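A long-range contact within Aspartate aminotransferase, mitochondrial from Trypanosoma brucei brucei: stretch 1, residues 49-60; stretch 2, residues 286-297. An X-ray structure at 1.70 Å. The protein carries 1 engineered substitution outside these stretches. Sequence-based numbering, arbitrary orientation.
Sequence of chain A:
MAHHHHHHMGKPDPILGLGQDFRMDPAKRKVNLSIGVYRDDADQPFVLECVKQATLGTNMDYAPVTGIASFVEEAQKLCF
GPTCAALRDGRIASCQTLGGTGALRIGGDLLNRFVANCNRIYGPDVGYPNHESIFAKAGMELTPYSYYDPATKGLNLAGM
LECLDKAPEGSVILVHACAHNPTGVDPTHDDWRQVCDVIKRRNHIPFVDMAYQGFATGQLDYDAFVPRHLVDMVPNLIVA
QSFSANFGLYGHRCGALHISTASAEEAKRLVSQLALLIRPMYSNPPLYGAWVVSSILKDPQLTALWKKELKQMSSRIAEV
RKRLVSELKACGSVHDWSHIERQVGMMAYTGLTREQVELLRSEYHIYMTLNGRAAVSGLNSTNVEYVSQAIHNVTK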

# COMPACT_ATOMS: atom_id res chain seq x y z
N GLU A 49 1.11 16.05 -18.84
CA GLU A 49 0.05 17.05 -18.96
C GLU A 49 -1.32 16.41 -18.78
O GLU A 49 -2.20 17.00 -18.17
CB GLU A 49 0.13 17.76 -20.31
CG GLU A 49 1.41 18.57 -20.48
CD GLU A 49 1.47 19.73 -19.52
OE1 GLU A 49 0.45 20.43 -19.39
OE2 GLU A 49 2.52 19.92 -18.87
N CYS A 50 -1.49 15.19 -19.29
CA CYS A 50 -2.77 14.51 -19.09
C CYS A 50 -3.04 14.24 -17.60
O CYS A 50 -4.19 14.28 -17.17
CB CYS A 50 -2.84 13.20 -19.89
SG CYS A 50 -1.62 11.96 -19.51
N VAL A 51 -1.99 13.99 -16.83
CA VAL A 51 -2.15 13.78 -15.39
C VAL A 51 -2.51 15.11 -14.68
O VAL A 51 -3.36 15.14 -13.79
CB VAL A 51 -0.86 13.13 -14.81
CG1 VAL A 51 -0.88 13.09 -13.30
CG2 VAL A 51 -0.74 11.69 -15.34
N LYS A 52 -1.88 16.20 -15.09
CA LYS A 52 -2.25 17.52 -14.56
C LYS A 52 -3.72 17.86 -14.81
O LYS A 52 -4.38 18.51 -13.97
CB LYS A 52 -1.37 18.61 -15.19
CG LYS A 52 0.11 18.48 -14.88
CD LYS A 52 0.92 19.54 -15.58
CE LYS A 52 2.41 19.37 -15.35
NZ LYS A 52 3.20 20.32 -16.17
N GLN A 53 -4.23 17.46 -15.97
CA GLN A 53 -5.61 17.77 -16.36
C GLN A 53 -6.64 16.75 -15.88
O GLN A 53 -7.84 16.96 -16.08
CB GLN A 53 -5.71 17.89 -17.89
CG GLN A 53 -4.85 18.99 -18.49
CD GLN A 53 -4.90 19.00 -20.01
OE1 GLN A 53 -5.91 18.63 -20.62
NE2 GLN A 53 -3.81 19.44 -20.64
N ALA A 54 -6.17 15.66 -15.26
CA ALA A 54 -7.06 14.63 -14.74
C ALA A 54 -7.93 15.21 -13.64
O ALA A 54 -7.51 16.12 -12.91
CB ALA A 54 -6.27 13.42 -14.21
N THR A 55 -9.15 14.70 -13.53
CA THR A 55 -10.08 15.12 -12.47
C THR A 55 -10.03 14.18 -11.26
O THR A 55 -10.20 12.98 -11.40
CB THR A 55 -11.52 15.18 -13.00
OG1 THR A 55 -11.61 16.19 -14.01
CG2 THR A 55 -12.49 15.51 -11.85
N LEU A 56 -9.77 14.72 -10.06
CA LEU A 56 -9.74 13.88 -8.87
C LEU A 56 -11.13 13.75 -8.28
O LEU A 56 -11.97 14.61 -8.51
CB LEU A 56 -8.78 14.43 -7.82
CG LEU A 56 -7.39 14.84 -8.33
CD1 LEU A 56 -6.57 15.34 -7.17
CD2 LEU A 56 -6.74 13.63 -8.98
N GLY A 57 -11.36 12.69 -7.50
CA GLY A 57 -12.57 12.61 -6.69
C GLY A 57 -12.58 13.67 -5.60
O GLY A 57 -11.57 14.31 -5.34
N THR A 58 -13.73 13.83 -4.95
CA THR A 58 -13.93 14.90 -3.97
C THR A 58 -14.04 14.36 -2.54
O THR A 58 -14.12 15.12 -1.59
CB THR A 58 -15.21 15.68 -4.25
OG1 THR A 58 -16.32 14.78 -4.19
CG2 THR A 58 -15.14 16.35 -5.64
N ASN A 59 -14.11 13.05 -2.46
CA ASN A 59 -14.36 12.30 -1.23
C ASN A 59 -13.09 11.50 -0.89
O ASN A 59 -12.57 10.80 -1.76
CB ASN A 59 -15.59 11.38 -1.45
CG ASN A 59 -15.88 10.47 -0.28
OD1 ASN A 59 -15.07 10.31 0.62
ND2 ASN A 59 -17.07 9.84 -0.30
N MET A 60 -12.58 11.60 0.34
CA MET A 60 -11.40 10.80 0.70
C MET A 60 -11.79 9.51 1.44
O MET A 60 -10.93 8.90 2.07
CB MET A 60 -10.43 11.61 1.57
CG MET A 60 -9.88 12.87 0.91
SD MET A 60 -8.70 13.72 1.98
CE MET A 60 -8.25 15.09 0.91
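Stretch 2 (286-297) PLYGAWVVSSIL

Glycine often earns its place beside an aromatic ring by what it lacks, and Gly-57 in this aminotransferase is a clear example. Its backbone passes over one face of the Trp-291 indole: Gly-57 N comes within 3.3 Å of Trp-291 CD2, and Gly-57 CA stands 3.8 Å from the centroid of the five-membered ring, 23° off the ring normal, in a CH-pi contact. A CB built in ideal geometry on Gly-57 would point toward the helix and fall 2.6 Å from Trp-291 NE1, a clash. So close an approach of main chain to ring is possible because no side chain intervenes.

The ring belongs to the helix that makes up most of stretch 2, whose regular i to i+4 hydrogen bonds include Ser-295 N to Trp-291 O at 2.9 Å. Stretch 1 begins as helix and continues as an irregular segment from Ala-54 to Met-60. Its chain runs against the helix direction: Ala-54 is nearest Val-292 (CA to CA 5.5 Å), Leu-56 nearest Trp-291 (CA to CA 5.5 Å), and Met-60 nearest Leu-287 (CA to CA 7.7 Å). From Ala-54 to Gly-57 the backbone of stretch 1 is extended, and the register describes how it passes the helix.

A single hydrogen bond ties the two stretches together. Thr-55 N donates to Ser-295 OG at 3.0 Å with an N-H...O angle of 167°, nearly linear. Ser-295 OG, on a side chain with chi1 in the t well, accepts the bond from this loop amide. Close by, Ala-54 CA lies 3.7 Å from Ser-295 OG.

Apolar packing supplies much of the remaining contact. Toward the C-terminal end of stretch 2, Ile-296 CD1 reaches Cys-50 SG at 3.8 Å and Val-51 CG2 at 3.9 Å; although its CA-to-CB bond points sideways, the end of the side chain comes nearer. One turn earlier, Val-292 CG1 meets Val-51 CG2 at 3.9 Å and Ala-54 CB at 4.0 Å. Leu-56 spans three helix residues, with CD2 3.9 Å from Val-292 CG2, CD1 3.7 Å from Tyr-288 CE2, and CB 3.7 Å from Trp-291 CE3.

An edge of the indole is also occupied: Asn-59 O approaches Trp-291 CZ2 at 3.3 Å, near the ring plane. Beyond it, Leu-287 CD1 rests 3.9 Å from Met-60 CA. The contact buries 621 Å² in total, and Trp-291 has the largest covered area of any residue in it. The general lesson is that a helix can hold an irregular chain through a large ring, one hydroxyl oxygen that accepts a backbone amide, and a set of apolar side chains.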

# COMPACT_ATOMS: atom_id res chain seq x y z
N PRO A 286 -4.67 3.05 -2.20
CA PRO A 286 -4.66 4.51 -2.25
C PRO A 286 -5.42 5.05 -3.46
O PRO A 286 -5.27 4.57 -4.61
CB PRO A 286 -3.18 4.86 -2.30
CG PRO A 286 -2.48 3.62 -2.84
CD PRO A 286 -3.33 2.46 -2.34
N LEU A 287 -6.23 6.06 -3.19
CA LEU A 287 -7.11 6.68 -4.17
C LEU A 287 -6.46 7.38 -5.34
O LEU A 287 -7.00 7.33 -6.46
CB LEU A 287 -7.98 7.72 -3.47
CG LEU A 287 -8.98 7.23 -2.43
CD1 LEU A 287 -9.40 8.40 -1.59
CD2 LEU A 287 -10.19 6.58 -3.11
N TYR A 288 -5.37 8.11 -5.09
CA TYR A 288 -4.94 9.18 -6.02
C TYR A 288 -4.64 8.67 -7.42
O TYR A 288 -5.15 9.19 -8.41
CB TYR A 288 -3.71 9.90 -5.46
CG TYR A 288 -3.28 11.10 -6.28
CD1 TYR A 288 -2.34 10.96 -7.29
CD2 TYR A 288 -3.80 12.36 -6.04
CE1 TYR A 288 -1.93 12.04 -8.03
CE2 TYR A 288 -3.40 13.44 -6.78
CZ TYR A 288 -2.46 13.27 -7.78
OH TYR A 288 -2.02 14.32 -8.55
N GLY A 289 -3.81 7.62 -7.48
CA GLY A 289 -3.42 7.06 -8.78
C GLY A 289 -4.63 6.55 -9.54
O GLY A 289 -4.77 6.79 -10.74
N ALA A 290 -5.52 5.86 -8.84
CA ALA A 290 -6.71 5.29 -9.45
C ALA A 290 -7.65 6.36 -10.00
O ALA A 290 -8.22 6.19 -11.07
CB ALA A 290 -7.46 4.38 -8.43
N TRP A 291 -7.79 7.47 -9.28
CA TRP A 291 -8.56 8.60 -9.77
C TRP A 291 -8.02 9.11 -11.10
O TRP A 291 -8.77 9.33 -12.06
CB TRP A 291 -8.50 9.75 -8.77
CG TRP A 291 -9.42 9.66 -7.61
CD1 TRP A 291 -10.55 8.90 -7.48
CD2 TRP A 291 -9.26 10.39 -6.39
NE1 TRP A 291 -11.13 9.15 -6.23
CE2 TRP A 291 -10.35 10.05 -5.55
CE3 TRP A 291 -8.31 11.31 -5.93
CZ2 TRP A 291 -10.50 10.59 -4.27
CZ3 TRP A 291 -8.47 11.85 -4.65
CH2 TRP A 291 -9.55 11.49 -3.84
N VAL A 292 -6.71 9.29 -11.13
CA VAL A 292 -6.02 9.87 -12.28
C VAL A 292 -6.14 8.97 -13.51
O VAL A 292 -6.49 9.44 -14.60
CB VAL A 292 -4.54 10.12 -11.97
CG1 VAL A 292 -3.74 10.40 -13.29
CG2 VAL A 292 -4.39 11.27 -11.00
N VAL A 293 -5.87 7.68 -13.32
CA VAL A 293 -5.86 6.75 -14.46
C VAL A 293 -7.30 6.58 -14.96
O VAL A 293 -7.55 6.62 -16.17
CB VAL A 293 -5.21 5.42 -14.08
CG1 VAL A 293 -5.43 4.36 -15.16
CG2 VAL A 293 -3.70 5.63 -13.88
N SER A 294 -8.25 6.45 -14.04
CA SER A 294 -9.65 6.28 -14.45
C SER A 294 -10.17 7.50 -15.22
O SER A 294 -10.88 7.37 -16.23
CB SER A 294 -10.51 5.97 -13.21
OG SER A 294 -11.88 5.89 -13.57
N SER A 295 -9.80 8.69 -14.74
CA SER A 295 -10.20 9.94 -15.35
C SER A 295 -9.64 10.06 -16.77
O SER A 295 -10.34 10.47 -17.69
CB SER A 295 -9.72 11.11 -14.50
OG SER A 295 -9.93 12.34 -15.17
N ILE A 296 -8.38 9.70 -16.92
CA ILE A 296 -7.74 9.83 -18.22
C ILE A 296 -8.33 8.83 -19.20
O ILE A 296 -8.69 9.20 -20.31
CB ILE A 296 -6.22 9.66 -18.13
CG1 ILE A 296 -5.60 10.88 -17.44
CG2 ILE A 296 -5.63 9.47 -19.52
CD1 ILE A 296 -4.13 10.70 -17.02
N LEU A 297 -8.47 7.58 -18.79
CA LEU A 297 -8.86 6.53 -19.73
C LEU A 297 -10.34 6.62 -20.12
O LEU A 297 -10.73 6.13 -21.18
CB LEU A 297 -8.55 5.15 -19.15
CG LEU A 297 -7.05 4.84 -19.07
CD1 LEU A 297 -6.82 3.49 -18.37
CD2 LEU A 297 -6.37 4.92 -20.47